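Local coordinates for protein arylalkylamine N-Acetyltransferase 2 (Aedes aegypti, PDB 4FD5) that probably transfers acyl groups from acyl-CoA to arylalkylamines, for example acetylating dopamine to N-acetyldopamine, as a member of the GNAT acetyltransferase family, at residues P35-A39 with V40-R44; G201-I204 with F205-D208; E24-R27 with Q28-A32. All coordinates share one frame; numbering follows the deposited sequence.

How the contacts relate
All three contacts are local, each made within one continuous run of chain. Contacts 1 and 3 are partly buried and lie at the C-terminal ends of the successive helices 35-39 and 19-29 of this GNAT acetyltransferase; contact 2 lies at the surface, in the loop between strands 186-192 and 213-220. Backbone bonds at a helix end dominate contact 1, while contact 3 adds charged, amide and aromatic side chains; contact 2 has a single direct bond, two waters and a CH-pi contact. Contact 1 is the middle member: its centre lies about 12 Å from each of the others, with Asn37 meeting Phe31 and Val40 meeting Phe205. Contacts 2 and 3 do not touch.

Contact 1. Residues P35-A39 with V40-R44; sequences PLNKA and VNLTR
Leu42 turns its CG anti to its own backbone N (chi1 -172°), while Asn37 carries its CG beside the backbone N (chi1 -67°); these first torsions direct the two side chains to each other, with Leu42 CD2 3.4 Å from Asn37 OD1. The two side chains cross at a slant; helix 35-39 ends here in a Schellman motif. Its signature is a pair of backbone bonds running back into the last turn. Leu42 N donates to Asn37 O over 3.0 Å, with an almost straight N-H...O angle of 177°. Inside that bond, Asn41 N reaches Lys38 O at 3.2 Å, coming from above the carbonyl plane. Asn41 is the C-prime residue, and its positive phi reverses the chain so that both amides can face the helix. One step earlier, Val40 N still makes a helical bond to Leu36 O (3.2 Å), although Val40 itself has already left helical backbone angles.

The side chains follow this reversal. CG2 of Val40 lies 3.4 Å from Leu36 O, beside the last helical bond, and CB of Leu42 rests 3.6 Å from Asn37 O. Outside the turn, Leu36, Asn37 and Val40 touch Ile108 of helix 103-116, and both Asn37 and Leu42 lie on Leu52 of helix 50-60, so the helix end packs on both of those helices. Asn37 ND2 is hydrogen-bonded to Phe31 O and the ammonium of Lys38 pairs with Asp33, tying the short helix to the chain just before it. A water extends the backbone pattern by one residue: it accepts from Thr43 N at 2.9 Å and donates weakly to Asn37 O.

Contact 2. Residues G201-I204 with F205-D208; sequences GEQI and FVVD
Gln203 reaches over the bend in the chain to hydrogen-bond through NE2 to Phe205 O, at 2.8 Å and an N-H...O angle of 152°. The donor is tilted 33° from the carbonyl plane. Beyond CG the Gln203 chain is extended, which carries the amide forward to that oxygen. Two waters add to the polar set. One accepts from both Gln203 NE2 (2.9 Å) and Val207 N, so the amide nitrogen is gripped twice; the other accepts from Val206 N at 2.8 Å and donates weakly to Ile204 O.

Two apolar contacts accompany these bonds. Ile204 CG2 stands over one face of the Phe205 ring in a CH-pi contact, 3.9 Å from the centroid and 17° off the ring normal. Gln203 and Val206 cross at about a right angle, with CB of Gln203 4.0 Å from CG2 of Val206.

This surface loop joins strands 186-192 and 213-220. Ile204 pairs by backbone bonding with Tyr196, while Phe205 is the buried residue, inserted between helix 35-39, at Leu36 and Ala39, and helix 103-116, at Lys107, Ile108 and Leu111.

Contact 3. Residues E24-R27 with Q28-A32; sequences EHLR and QTFFA
The C-terminal end of helix 19-29 brings Leu26 against both Phe30 and Phe31. Leu26 CB sits over one face of the Phe31 ring in a CH-pi contact, 3.8 Å from the centroid and 20° off the normal. Further out, Leu26 CD2 lies 3.7 Å from Phe30 CB, the two side chains running alongside each other in the same direction. Leu26 O accepts three amides: Phe30 N at 2.8 Å, Phe31 N at 3.1 Å with a 168° N-H...O angle, and Thr29 N, with Phe31 N and Thr29 N both coming from above the carbonyl plane.

One carbonyl thus serves the residues three, four and five along the chain, a shared-acceptor pattern at the C-terminal end of the helix. Leu26 and Phe30 reach strand 129-138, whereas Phe31 packs on helix 50-60.

Thr29 turns its hydroxyl back along the helix (chi1 70°), placing OG1 between its own backbone N and carbonyl carbon. From there OG1 donates to His25 O at 2.9 Å, above the carbonyl plane, and also lies over one face of the His25 ring. The ring is also held by a hydrogen bond between NE2 and Ser137 OG.

On the outer side, Glu24 and Gln28 lie side by side. Gln28 NE2 donates to Glu24 OE2 at 3.0 Å, on the syn side but tilted out of the carboxylate plane, while Glu24 OE1 forms a salt bridge with Arg27 NH1, leaving each carboxylate oxygen with its own donor. Arg27 continues through NH2 to Glu53 of helix 50-60. A water bridges Arg27 O and Ala32 N, accepting from the amide at 2.8 Å.

Contact 1. Residues P35-A39 with V40-R44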
ATOM      1  N   PRO A  35       1.599  -7.327   7.264  1.00 20.28           N
ATOM      2  CA  PRO A  35       2.494  -8.492   7.392  1.00 22.11           C
ATOM      3  C   PRO A  35       3.969  -8.177   7.687  1.00 20.59           C
ATOM      4  O   PRO A  35       4.541  -8.782   8.600  1.00 20.30           O
ATOM      5  CB  PRO A  35       2.364  -9.186   6.029  1.00 22.44           C
ATOM      6  CG  PRO A  35       1.011  -8.794   5.540  1.00 22.37           C
ATOM      7  CD  PRO A  35       0.780  -7.390   6.039  1.00 21.23           C
ATOM      8  N   LEU A  36       4.578  -7.275   6.922  1.00 18.88           N
ATOM      9  CA  LEU A  36       5.998  -6.948   7.129  1.00 20.26           C
ATOM     10  C   LEU A  36       6.240  -6.153   8.412  1.00 21.14           C
ATOM     11  O   LEU A  36       7.168  -6.448   9.170  1.00 19.41           O
ATOM     12  CB  LEU A  36       6.588  -6.209   5.930  1.00 20.80           C
ATOM     13  CG  LEU A  36       6.451  -6.921   4.581  1.00 20.16           C
ATOM     14  CD1 LEU A  36       7.211  -6.147   3.526  1.00 23.74           C
ATOM     15  CD2 LEU A  36       6.936  -8.368   4.669  1.00 22.76           C
ATOM     16  N   ASN A  37       5.413  -5.141   8.651  1.00 19.43           N
ATOM     17  CA  ASN A  37       5.499  -4.376   9.886  1.00 19.18           C
ATOM     18  C   ASN A  37       5.446  -5.300  11.085  1.00 21.00           C
ATOM     19  O   ASN A  37       6.221  -5.158  12.026  1.00 21.14           O
ATOM     20  CB  ASN A  37       4.348  -3.374   9.973  1.00 18.76           C
ATOM     21  CG  ASN A  37       4.437  -2.287   8.932  1.00 20.88           C
ATOM     22  OD1 ASN A  37       5.420  -2.183   8.204  1.00 22.50           O
ATOM     23  ND2 ASN A  37       3.406  -1.455   8.863  1.00 16.46           N
ATOM     24  N   LYS A  38       4.527  -6.258  11.047  1.00 18.01           N
ATOM     25  CA  LYS A  38       4.369  -7.175  12.165  1.00 19.97           C
ATOM     26  C   LYS A  38       5.586  -8.101  12.288  1.00 23.13           C
ATOM     27  O   LYS A  38       6.069  -8.359  13.392  1.00 21.99           O
ATOM     28  CB  LYS A  38       3.083  -7.993  12.020  1.00 21.06           C
ATOM     29  CG  LYS A  38       2.773  -8.851  13.237  1.00 24.26           C
ATOM     30  CD  LYS A  38       1.581  -9.752  13.009  1.00 28.06           C
ATOM     31  CE  LYS A  38       0.298  -8.963  12.920  1.00 30.55           C
ATOM     32  NZ  LYS A  38      -0.891  -9.860  13.030  1.00 34.12           N
ATOM     33  N   ALA A  39       6.066  -8.599  11.154  1.00 19.96           N
ATOM     34  CA  ALA A  39       7.231  -9.490  11.149  1.00 21.80           C
ATOM     35  C   ALA A  39       8.463  -8.900  11.847  1.00 24.60           C
ATOM     36  O   ALA A  39       9.214  -9.622  12.507  1.00 25.55           O
ATOM     37  CB  ALA A  39       7.576  -9.909   9.721  1.00 21.40           C
ATOM     38  N   VAL A  40       8.688  -7.599  11.698  1.00 22.36           N
ATOM     39  CA  VAL A  40       9.873  -6.984  12.299  1.00 23.83           C
ATOM     40  C   VAL A  40       9.567  -6.097  13.504  1.00 24.77           C
ATOM     41  O   VAL A  40      10.397  -5.270  13.911  1.00 25.95           O
ATOM     42  CB  VAL A  40      10.721  -6.234  11.261  1.00 23.56           C
ATOM     43  CG1 VAL A  40      11.285  -7.219  10.230  1.00 24.52           C
ATOM     44  CG2 VAL A  40       9.906  -5.136  10.598  1.00 23.66           C
ATOM     45  N   ASN A  41       8.377  -6.279  14.072  1.00 23.98           N
ATOM     46  CA  ASN A  41       7.981  -5.560  15.276  1.00 27.46           C
ATOM     47  C   ASN A  41       8.159  -4.056  15.125  1.00 26.74           C
ATOM     48  O   ASN A  41       8.679  -3.382  16.014  1.00 27.83           O
ATOM     49  CB  ASN A  41       8.782  -6.074  16.478  1.00 28.13           C
ATOM     50  CG  ASN A  41       8.611  -7.563  16.691  1.00 33.11           C
ATOM     51  OD1 ASN A  41       7.537  -8.020  17.079  1.00 36.38           O
ATOM     52  ND2 ASN A  41       9.665  -8.330  16.431  1.00 36.02           N
ATOM     53  N   LEU A  42       7.710  -3.528  13.994  1.00 23.91           N
ATOM     54  CA  LEU A  42       7.920  -2.120  13.689  1.00 23.92           C
ATOM     55  C   LEU A  42       7.191  -1.215  14.664  1.00 26.25           C
ATOM     56  O   LEU A  42       7.710  -0.173  15.074  1.00 25.61           O
ATOM     57  CB  LEU A  42       7.482  -1.820  12.256  1.00 23.43           C
ATOM     58  CG  LEU A  42       7.804  -0.428  11.719  1.00 24.82           C
ATOM     59  CD1 LEU A  42       9.299  -0.208  11.661  1.00 23.33           C
ATOM     60  CD2 LEU A  42       7.204  -0.261  10.335  1.00 22.67           C
ATOM     61  N   THR A  43       5.989  -1.618  15.051  1.00 24.87           N
ATOM     62  CA  THR A  43       5.172  -0.806  15.937  1.00 26.03           C
ATOM     63  C   THR A  43       4.197  -1.694  16.701  1.00 27.47           C
ATOM     64  O   THR A  43       4.259  -2.920  16.613  1.00 29.55           O
ATOM     65  CB  THR A  43       4.440   0.327  15.160  1.00 26.87           C
ATOM     66  OG1 THR A  43       3.598   1.078  16.047  1.00 29.73           O
ATOM     67  CG2 THR A  43       3.614  -0.245  14.013  1.00 26.64           C
ATOM     68  N   ARG A  44       3.331  -1.072  17.479  1.00 27.62           N
ATOM     69  CA  ARG A  44       2.408  -1.798  18.334  1.00 29.22           C
ATOM     70  C   ARG A  44       1.021  -1.297  18.000  1.00 25.75           C
ATOM     71  O   ARG A  44       0.868  -0.180  17.523  1.00 26.12           O
ATOM     72  CB  ARG A  44       2.723  -1.521  19.809  1.00 32.87           C
ATOM     73  CG  ARG A  44       4.123  -1.957  20.251  1.00 35.49           C
ATOM     74  CD  ARG A  44       4.392  -1.638  21.725  1.00 37.79           C
ATOM     75  NE  ARG A  44       3.301  -2.087  22.587  1.00 40.47           N
ATOM     76  CZ  ARG A  44       3.363  -2.139  23.916  1.00 39.79           C
ATOM     77  NH1 ARG A  44       4.473  -1.772  24.547  1.00 41.17           N
ATOM     78  NH2 ARG A  44       2.312  -2.562  24.615  1.00 38.47           N
TER
HETATM   79  O   HOH W   1       4.349  -3.647  13.883  1.00 25.95           O

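Contact 2. Residues G201-I204 with F205-D208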
ATOM      1  N   GLY A 201      22.240 -15.689   6.597  1.00 31.01           N
ATOM      2  CA  GLY A 201      21.441 -16.879   6.321  1.00 30.58           C
ATOM      3  C   GLY A 201      20.073 -17.120   6.959  1.00 35.35           C
ATOM      4  O   GLY A 201      19.476 -18.172   6.729  1.00 33.81           O
ATOM      5  N   GLU A 202      19.548 -16.186   7.748  1.00 36.59           N
ATOM      6  CA  GLU A 202      18.224 -16.420   8.343  1.00 35.16           C
ATOM      7  C   GLU A 202      17.137 -15.556   7.694  1.00 27.89           C
ATOM      8  O   GLU A 202      17.423 -14.520   7.099  1.00 30.40           O
ATOM      9  CB  GLU A 202      18.230 -16.205   9.863  1.00 37.74           C
ATOM     10  CG  GLU A 202      19.232 -17.077  10.631  1.00 37.16           C
ATOM     11  CD  GLU A 202      18.604 -18.281  11.335  1.00 42.65           C
ATOM     12  OE1 GLU A 202      18.529 -18.268  12.593  1.00 42.24           O
ATOM     13  OE2 GLU A 202      18.224 -19.256  10.639  1.00 43.62           O
ATOM     14  N   GLN A 203      15.900 -15.999   7.839  1.00 28.16           N
ATOM     15  CA  GLN A 203      14.751 -15.323   7.241  1.00 23.95           C
ATOM     16  C   GLN A 203      14.622 -13.902   7.766  1.00 23.63           C
ATOM     17  O   GLN A 203      14.578 -13.697   8.981  1.00 24.05           O
ATOM     18  CB  GLN A 203      13.490 -16.099   7.578  1.00 27.85           C
ATOM     19  CG  GLN A 203      12.477 -16.124   6.472  1.00 28.03           C
ATOM     20  CD  GLN A 203      11.272 -16.976   6.792  1.00 27.26           C
ATOM     21  OE1 GLN A 203      11.388 -18.161   7.094  1.00 31.66           O
ATOM     22  NE2 GLN A 203      10.096 -16.371   6.728  1.00 24.89           N
ATOM     23  N   ILE A 204      14.540 -12.923   6.865  1.00 21.30           N
ATOM     24  CA  ILE A 204      14.464 -11.525   7.275  1.00 20.36           C
ATOM     25  C   ILE A 204      13.067 -11.195   7.796  1.00 21.84           C
ATOM     26  O   ILE A 204      12.919 -10.473   8.791  1.00 19.70           O
ATOM     27  CB  ILE A 204      14.878 -10.558   6.137  1.00 21.57           C
ATOM     28  CG1 ILE A 204      16.385 -10.709   5.834  1.00 21.96           C
ATOM     29  CG2 ILE A 204      14.546  -9.120   6.507  1.00 21.33           C
ATOM     30  CD1 ILE A 204      16.865  -9.924   4.619  1.00 22.58           C
ATOM     31  N   PHE A 205      12.052 -11.732   7.121  1.00 19.93           N
ATOM     32  CA  PHE A 205      10.662 -11.550   7.532  1.00 19.49           C
ATOM     33  C   PHE A 205      10.011 -12.893   7.806  1.00 21.66           C
ATOM     34  O   PHE A 205       9.714 -13.645   6.881  1.00 21.82           O
ATOM     35  CB  PHE A 205       9.852 -10.819   6.449  1.00 21.35           C
ATOM     36  CG  PHE A 205      10.345  -9.439   6.158  1.00 19.18           C
ATOM     37  CD1 PHE A 205      10.144  -8.418   7.072  1.00 19.45           C
ATOM     38  CD2 PHE A 205      11.005  -9.162   4.976  1.00 19.04           C
ATOM     39  CE1 PHE A 205      10.602  -7.140   6.808  1.00 21.21           C
ATOM     40  CE2 PHE A 205      11.469  -7.880   4.706  1.00 19.57           C
ATOM     41  CZ  PHE A 205      11.271  -6.875   5.624  1.00 20.19           C
ATOM     42  N   VAL A 206       9.784 -13.186   9.079  1.00 19.82           N
ATOM     43  CA  VAL A 206       9.003 -14.348   9.447  1.00 22.12           C
ATOM     44  C   VAL A 206       7.583 -13.843   9.612  1.00 23.76           C
ATOM     45  O   VAL A 206       7.277 -13.152  10.581  1.00 22.99           O
ATOM     46  CB  VAL A 206       9.496 -14.983  10.766  1.00 22.51           C
ATOM     47  CG1 VAL A 206       8.576 -16.140  11.186  1.00 21.97           C
ATOM     48  CG2 VAL A 206      10.931 -15.458  10.625  1.00 25.15           C
ATOM     49  N   VAL A 207       6.734 -14.163   8.641  1.00 22.42           N
ATOM     50  CA  VAL A 207       5.388 -13.595   8.580  1.00 22.62           C
ATOM     51  C   VAL A 207       4.311 -14.598   8.976  1.00 25.57           C
ATOM     52  O   VAL A 207       4.419 -15.794   8.698  1.00 27.33           O
ATOM     53  CB  VAL A 207       5.062 -13.061   7.165  1.00 23.48           C
ATOM     54  CG1 VAL A 207       6.160 -12.136   6.680  1.00 22.87           C
ATOM     55  CG2 VAL A 207       4.870 -14.213   6.195  1.00 26.50           C
ATOM     56  N   ASP A 208       3.261 -14.097   9.618  1.00 26.02           N
ATOM     57  CA  ASP A 208       2.177 -14.954  10.065  1.00 28.54           C
ATOM     58  C   ASP A 208       1.366 -15.458   8.886  1.00 27.49           C
ATOM     59  O   ASP A 208       1.225 -14.765   7.879  1.00 25.92           O
ATOM     60  CB  ASP A 208       1.260 -14.213  11.040  1.00 31.03           C
ATOM     61  CG  ASP A 208       1.939 -13.897  12.353  1.00 34.06           C
ATOM     62  OD1 ASP A 208       3.042 -14.427  12.597  1.00 33.93           O
ATOM     63  OD2 ASP A 208       1.365 -13.127  13.152  1.00 40.38           O
TER
HETATM   64  O   HOH W   2       7.284 -16.721   7.164  1.00 24.65           O
HETATM   65  O   HOH W   3      10.822 -11.593  11.145  1.00 25.84           O

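Contact 3. Residues E24-R27 with Q28-A32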
ATOM      1  N   GLU A  24      -5.251   8.124  12.294  1.00 17.06           N
ATOM      2  CA  GLU A  24      -5.674   7.418  13.494  1.00 19.24           C
ATOM      3  C   GLU A  24      -6.250   6.039  13.131  1.00 19.05           C
ATOM      4  O   GLU A  24      -5.898   5.041  13.767  1.00 18.32           O
ATOM      5  CB  GLU A  24      -6.680   8.252  14.294  1.00 21.73           C
ATOM      6  CG  GLU A  24      -7.145   7.610  15.595  1.00 22.85           C
ATOM      7  CD  GLU A  24      -6.029   7.368  16.615  1.00 26.05           C
ATOM      8  OE1 GLU A  24      -4.930   7.951  16.506  1.00 28.63           O
ATOM      9  OE2 GLU A  24      -6.269   6.570  17.547  1.00 29.72           O
ATOM     10  N   HIS A  25      -7.086   5.978  12.090  1.00 19.05           N
ATOM     11  CA  HIS A  25      -7.628   4.684  11.640  1.00 19.11           C
ATOM     12  C   HIS A  25      -6.450   3.754  11.385  1.00 18.61           C
ATOM     13  O   HIS A  25      -6.443   2.603  11.855  1.00 18.32           O
ATOM     14  CB  HIS A  25      -8.515   4.842  10.392  1.00 16.19           C
ATOM     15  CG  HIS A  25      -8.681   3.584   9.571  1.00 18.51           C
ATOM     16  ND1 HIS A  25      -9.666   2.646   9.814  1.00 21.46           N
ATOM     17  CD2 HIS A  25      -7.993   3.126   8.495  1.00 19.18           C
ATOM     18  CE1 HIS A  25      -9.570   1.661   8.926  1.00 13.62           C
ATOM     19  NE2 HIS A  25      -8.565   1.931   8.117  1.00 19.23           N
ATOM     20  N   LEU A  26      -5.425   4.259  10.695  1.00 17.41           N
ATOM     21  CA  LEU A  26      -4.298   3.390  10.356  1.00 16.46           C
ATOM     22  C   LEU A  26      -3.603   2.929  11.643  1.00 19.68           C
ATOM     23  O   LEU A  26      -3.339   1.728  11.826  1.00 19.73           O
ATOM     24  CB  LEU A  26      -3.336   4.071   9.366  1.00 16.15           C
ATOM     25  CG  LEU A  26      -3.968   4.375   7.994  1.00 16.64           C
ATOM     26  CD1 LEU A  26      -3.051   5.204   7.093  1.00 18.67           C
ATOM     27  CD2 LEU A  26      -4.387   3.079   7.276  1.00 17.76           C
ATOM     28  N   ARG A  27      -3.381   3.863  12.571  1.00 19.03           N
ATOM     29  CA  ARG A  27      -2.685   3.515  13.800  1.00 20.88           C
ATOM     30  C   ARG A  27      -3.427   2.411  14.495  1.00 22.41           C
ATOM     31  O   ARG A  27      -2.817   1.540  15.113  1.00 23.54           O
ATOM     32  CB  ARG A  27      -2.631   4.695  14.759  1.00 21.24           C
ATOM     33  CG  ARG A  27      -1.679   5.768  14.363  1.00 22.19           C
ATOM     34  CD  ARG A  27      -1.459   6.726  15.536  1.00 23.03           C
ATOM     35  NE  ARG A  27      -0.771   7.926  15.086  1.00 26.69           N
ATOM     36  CZ  ARG A  27      -1.383   9.068  14.779  1.00 27.49           C
ATOM     37  NH1 ARG A  27      -2.706   9.179  14.893  1.00 25.43           N
ATOM     38  NH2 ARG A  27      -0.670  10.110  14.368  1.00 30.60           N
ATOM     39  N   GLN A  28      -4.751   2.455  14.406  1.00 22.12           N
ATOM     40  CA  GLN A  28      -5.541   1.579  15.245  1.00 24.96           C
ATOM     41  C   GLN A  28      -5.766   0.264  14.551  1.00 24.39           C
ATOM     42  O   GLN A  28      -5.921  -0.766  15.213  1.00 28.75           O
ATOM     43  CB  GLN A  28      -6.882   2.211  15.610  1.00 26.21           C
ATOM     44  CG  GLN A  28      -6.776   3.382  16.572  1.00 27.31           C
ATOM     45  CD  GLN A  28      -6.289   2.972  17.950  1.00 28.68           C
ATOM     46  OE1 GLN A  28      -6.516   1.841  18.397  1.00 33.55           O
ATOM     47  NE2 GLN A  28      -5.612   3.888  18.629  1.00 29.80           N
ATOM     48  N   THR A  29      -5.775   0.275  13.220  1.00 23.63           N
ATOM     49  CA  THR A  29      -6.305  -0.912  12.560  1.00 23.10           C
ATOM     50  C   THR A  29      -5.339  -1.558  11.597  1.00 24.35           C
ATOM     51  O   THR A  29      -5.482  -2.744  11.273  1.00 23.08           O
ATOM     52  CB  THR A  29      -7.646  -0.645  11.815  1.00 23.93           C
ATOM     53  OG1 THR A  29      -7.409   0.179  10.671  1.00 26.72           O
ATOM     54  CG2 THR A  29      -8.656   0.026  12.713  1.00 26.39           C
ATOM     55  N   PHE A  30      -4.353  -0.791  11.145  1.00 20.21           N
ATOM     56  CA  PHE A  30      -3.577  -1.221  10.000  1.00 19.12           C
ATOM     57  C   PHE A  30      -2.096  -1.430  10.259  1.00 18.63           C
ATOM     58  O   PHE A  30      -1.571  -2.492   9.978  1.00 19.85           O
ATOM     59  CB  PHE A  30      -3.752  -0.260   8.824  1.00 20.46           C
ATOM     60  CG  PHE A  30      -2.981  -0.671   7.610  1.00 18.07           C
ATOM     61  CD1 PHE A  30      -3.490  -1.635   6.744  1.00 19.89           C
ATOM     62  CD2 PHE A  30      -1.738  -0.120   7.340  1.00 17.39           C
ATOM     63  CE1 PHE A  30      -2.785  -2.029   5.632  1.00 19.03           C
ATOM     64  CE2 PHE A  30      -1.025  -0.510   6.219  1.00 19.86           C
ATOM     65  CZ  PHE A  30      -1.547  -1.472   5.362  1.00 21.02           C
ATOM     66  N   PHE A  31      -1.426  -0.401  10.768  1.00 16.75           N
ATOM     67  CA  PHE A  31       0.033  -0.368  10.771  1.00 17.88           C
ATOM     68  C   PHE A  31       0.647  -1.587  11.466  1.00 18.73           C
ATOM     69  O   PHE A  31       1.546  -2.213  10.926  1.00 20.28           O
ATOM     70  CB  PHE A  31       0.536   0.907  11.453  1.00 17.59           C
ATOM     71  CG  PHE A  31       0.417   2.167  10.615  1.00 17.76           C
ATOM     72  CD1 PHE A  31       0.605   2.144   9.240  1.00 17.05           C
ATOM     73  CD2 PHE A  31       0.148   3.382  11.232  1.00 20.06           C
ATOM     74  CE1 PHE A  31       0.521   3.310   8.490  1.00 17.91           C
ATOM     75  CE2 PHE A  31       0.071   4.562  10.487  1.00 19.02           C
ATOM     76  CZ  PHE A  31       0.242   4.521   9.114  1.00 17.51           C
ATOM     77  N   ALA A  32       0.164  -1.919  12.660  1.00 18.45           N
ATOM     78  CA  ALA A  32       0.756  -3.014  13.434  1.00 19.11           C
ATOM     79  C   ALA A  32       0.393  -4.403  12.892  1.00 20.62           C
ATOM     80  O   ALA A  32       1.048  -5.388  13.220  1.00 24.75           O
ATOM     81  CB  ALA A  32       0.359  -2.904  14.900  1.00 23.86           C
TER
HETATM   82  O   HOH W   4      -2.162  -1.043  14.041  1.00 23.91           O